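Local coordinates for uronate isomerase (Bacillus halodurans C-125, PDB 2Q6E), which probably isomerises uronic acids such as glucuronate to the corresponding ketoses, as a zinc-binding member of the amidohydrolase superfamily, at residues P173-Y178 with S234-I239. Residues are numbered along the deposited sequence; the frame is centred on the assembly and turned at random.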
ATOM      1  N   PRO A 173      21.867  -7.314  21.431  1.00 34.68           N
ATOM      2  CA  PRO A 173      22.316  -6.808  22.735  1.00 35.19           C
ATOM      3  C   PRO A 173      23.529  -5.891  22.636  1.00 36.23           C
ATOM      4  O   PRO A 173      23.622  -4.897  23.354  1.00 36.99           O
ATOM      5  CB  PRO A 173      22.627  -8.088  23.522  1.00 35.54           C
ATOM      6  CG  PRO A 173      21.711  -9.110  22.898  1.00 34.74           C
ATOM      7  CD  PRO A 173      21.846  -8.788  21.419  1.00 32.84           C
ATOM      8  N   LEU A 174      24.458  -6.227  21.749  1.00 36.38           N
ATOM      9  CA  LEU A 174      25.661  -5.423  21.588  1.00 37.34           C
ATOM     10  C   LEU A 174      25.371  -4.071  20.951  1.00 37.46           C
ATOM     11  O   LEU A 174      25.895  -3.050  21.390  1.00 37.31           O
ATOM     12  CB  LEU A 174      26.686  -6.170  20.729  1.00 37.60           C
ATOM     13  CG  LEU A 174      27.969  -5.394  20.436  1.00 37.80           C
ATOM     14  CD1 LEU A 174      28.746  -5.237  21.726  1.00 39.58           C
ATOM     15  CD2 LEU A 174      28.807  -6.121  19.400  1.00 37.66           C
ATOM     16  N   LEU A 175      24.530  -4.071  19.919  1.00 37.53           N
ATOM     17  CA  LEU A 175      24.199  -2.846  19.187  1.00 36.81           C
ATOM     18  C   LEU A 175      23.111  -1.968  19.789  1.00 35.88           C
ATOM     19  O   LEU A 175      23.236  -0.743  19.781  1.00 35.51           O
ATOM     20  CB  LEU A 175      23.831  -3.184  17.731  1.00 36.63           C
ATOM     21  CG  LEU A 175      24.958  -3.325  16.699  1.00 37.54           C
ATOM     22  CD1 LEU A 175      26.030  -4.256  17.199  1.00 38.96           C
ATOM     23  CD2 LEU A 175      24.393  -3.855  15.404  1.00 39.41           C
ATOM     24  N   ASN A 176      22.058  -2.581  20.324  1.00 35.30           N
ATOM     25  CA  ASN A 176      20.949  -1.819  20.888  1.00 35.52           C
ATOM     26  C   ASN A 176      20.950  -1.619  22.403  1.00 38.92           C
ATOM     27  O   ASN A 176      20.205  -0.781  22.911  1.00 40.16           O
ATOM     28  CB  ASN A 176      19.615  -2.459  20.493  1.00 32.35           C
ATOM     29  CG  ASN A 176      19.509  -2.734  19.007  1.00 32.68           C
ATOM     30  OD1 ASN A 176      20.011  -1.965  18.184  1.00 31.19           O
ATOM     31  ND2 ASN A 176      18.833  -3.826  18.652  1.00 28.79           N
ATOM     32  N   GLU A 177      21.759  -2.377  23.135  1.00 41.69           N
ATOM     33  CA  GLU A 177      21.782  -2.241  24.594  1.00 44.84           C
ATOM     34  C   GLU A 177      23.215  -2.231  25.092  1.00 46.22           C
ATOM     35  O   GLU A 177      23.534  -2.858  26.104  1.00 48.47           O
ATOM     36  CB  GLU A 177      21.036  -3.413  25.238  1.00 45.66           C
ATOM     37  CG  GLU A 177      19.671  -3.682  24.643  1.00 50.48           C
ATOM     38  CD  GLU A 177      19.137  -5.061  25.011  1.00 54.54           C
ATOM     39  OE1 GLU A 177      18.797  -5.272  26.197  1.00 56.94           O
ATOM     40  OE2 GLU A 177      19.066  -5.938  24.114  1.00 55.78           O
ATOM     41  N   TYR A 178      24.081  -1.514  24.387  1.00 46.05           N
ATOM     42  CA  TYR A 178      25.481  -1.468  24.758  1.00 46.33           C
ATOM     43  C   TYR A 178      25.751  -1.043  26.199  1.00 48.25           C
ATOM     44  O   TYR A 178      26.625  -1.613  26.858  1.00 48.11           O
ATOM     45  CB  TYR A 178      26.255  -0.562  23.807  1.00 43.14           C
ATOM     46  CG  TYR A 178      27.745  -0.696  23.983  1.00 41.09           C
ATOM     47  CD1 TYR A 178      28.386  -1.903  23.713  1.00 39.85           C
ATOM     48  CD2 TYR A 178      28.513   0.370  24.443  1.00 41.01           C
ATOM     49  CE1 TYR A 178      29.748  -2.052  23.895  1.00 38.47           C
ATOM     50  CE2 TYR A 178      29.885   0.233  24.631  1.00 40.70           C
ATOM     51  CZ  TYR A 178      30.492  -0.984  24.355  1.00 40.70           C
ATOM     52  OH  TYR A 178      31.844  -1.128  24.557  1.00 43.26           O
ATOM     53  N   SER A 234      25.916   7.527  18.505  1.00 41.91           N
ATOM     54  CA  SER A 234      25.317   6.678  19.513  1.00 39.67           C
ATOM     55  C   SER A 234      26.160   5.430  19.545  1.00 40.04           C
ATOM     56  O   SER A 234      27.021   5.233  18.685  1.00 40.25           O
ATOM     57  CB  SER A 234      23.887   6.315  19.126  1.00 37.68           C
ATOM     58  OG  SER A 234      23.871   5.528  17.948  1.00 37.23           O
ATOM     59  N   ASN A 235      25.922   4.591  20.542  1.00 39.45           N
ATOM     60  CA  ASN A 235      26.661   3.346  20.657  1.00 38.45           C
ATOM     61  C   ASN A 235      26.471   2.522  19.394  1.00 36.01           C
ATOM     62  O   ASN A 235      27.446   2.078  18.798  1.00 36.51           O
ATOM     63  CB  ASN A 235      26.180   2.561  21.885  1.00 39.73           C
ATOM     64  CG  ASN A 235      26.580   3.230  23.189  1.00 40.29           C
ATOM     65  OD1 ASN A 235      25.914   3.082  24.216  1.00 39.64           O
ATOM     66  ND2 ASN A 235      27.683   3.965  23.152  1.00 38.38           N
ATOM     67  N   ARG A 236      25.223   2.330  18.975  1.00 34.33           N
ATOM     68  CA  ARG A 236      24.956   1.540  17.775  1.00 33.93           C
ATOM     69  C   ARG A 236      25.687   2.099  16.562  1.00 34.14           C
ATOM     70  O   ARG A 236      26.333   1.354  15.829  1.00 33.11           O
ATOM     71  CB  ARG A 236      23.455   1.484  17.476  1.00 32.24           C
ATOM     72  CG  ARG A 236      23.109   0.684  16.233  1.00 31.98           C
ATOM     73  CD  ARG A 236      21.726   1.058  15.732  1.00 32.07           C
ATOM     74  NE  ARG A 236      20.699   0.559  16.629  1.00 34.26           N
ATOM     75  CZ  ARG A 236      19.589   1.211  16.965  1.00 31.69           C
ATOM     76  NH1 ARG A 236      19.338   2.424  16.483  1.00 25.26           N
ATOM     77  NH2 ARG A 236      18.725   0.629  17.791  1.00 31.92           N
ATOM     78  N   GLY A 237      25.579   3.414  16.361  1.00 34.90           N
ATOM     79  CA  GLY A 237      26.231   4.054  15.233  1.00 34.30           C
ATOM     80  C   GLY A 237      27.743   3.907  15.250  1.00 35.22           C
ATOM     81  O   GLY A 237      28.355   3.587  14.227  1.00 35.23           O
ATOM     82  N   ARG A 238      28.355   4.144  16.407  1.00 35.39           N
ATOM     83  CA  ARG A 238      29.807   4.020  16.536  1.00 36.29           C
ATOM     84  C   ARG A 238      30.272   2.560  16.425  1.00 37.14           C
ATOM     85  O   ARG A 238      31.319   2.272  15.840  1.00 37.49           O
ATOM     86  CB  ARG A 238      30.284   4.616  17.871  1.00 36.44           C
ATOM     87  CG  ARG A 238      30.128   6.126  17.975  1.00 37.80           C
ATOM     88  CD  ARG A 238      30.719   6.658  19.264  1.00 38.24           C
ATOM     89  NE  ARG A 238      29.903   6.344  20.432  1.00 43.54           N
ATOM     90  CZ  ARG A 238      28.902   7.098  20.875  1.00 44.57           C
ATOM     91  NH1 ARG A 238      28.591   8.223  20.245  1.00 46.36           N
ATOM     92  NH2 ARG A 238      28.212   6.727  21.950  1.00 45.02           N
ATOM     93  N   ILE A 239      29.496   1.631  16.968  1.00 36.57           N
ATOM     94  CA  ILE A 239      29.890   0.233  16.894  1.00 37.12           C
ATOM     95  C   ILE A 239      29.798  -0.297  15.469  1.00 37.45           C
ATOM     96  O   ILE A 239      30.672  -1.041  15.029  1.00 39.69           O
ATOM     97  CB  ILE A 239      29.043  -0.651  17.840  1.00 36.75           C
ATOM     98  CG1 ILE A 239      29.273  -0.216  19.295  1.00 36.08           C
ATOM     99  CG2 ILE A 239      29.430  -2.113  17.669  1.00 34.20           C
ATOM    100  CD1 ILE A 239      28.425  -0.971  20.306  1.00 37.52           C
TER
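Two flat groups frame this helix-to-helix contact, the phenol ring of Y178 and the guanidinium of R236. Over one face of the ring sits the terminal methyl of I239: CD1 lies 3.9 Å from the ring centroid of Y178, 27° off the normal, a CH-pi contact. N235 packs its CB against Y178 CB, 3.7 Å away, and its CG comes obliquely to the ring near CD2. With Y178 CG anti to the backbone N (chi1 -169°), one face of the ring is presented to I239 CD1.

The guanidinium meets N176 at its edge. NE and NH2 of R236 both donate to the single oxygen OD1 of N176, at 3.0 Å from NE and 2.9 Å from NH2, and OD1 lies almost in the guanidinium plane. The amide is turned steeply against that plane, with the NE bond nearly in line with the C=O and the NH2 bond arriving from above the carbonyl plane. The amide's rotation is fixed from its other end too, since ND2 of N176 donates to the backbone oxygen of S223 in strand 220-224. An alanine in place of R236 would remove both donors and is likely to leave OD1 of N176 without these mates and the amide less firmly oriented.

Between the two groups, R236 CB lies against the backbone O of L175 (3.2 Å), a carbon-oxygen contact, while CG2 of I239 and CD1 of L175 form an apolar pair at 4.0 Å. S234 N-caps helix 235-250, its OG accepting from G237 N. Helix 172-176 follows strand 169-170 and helix 235-250 follows strand 220-224; the two strands pair in parallel, an arrangement consistent with the (beta/alpha)8-type barrel of the amidohydrolase superfamily.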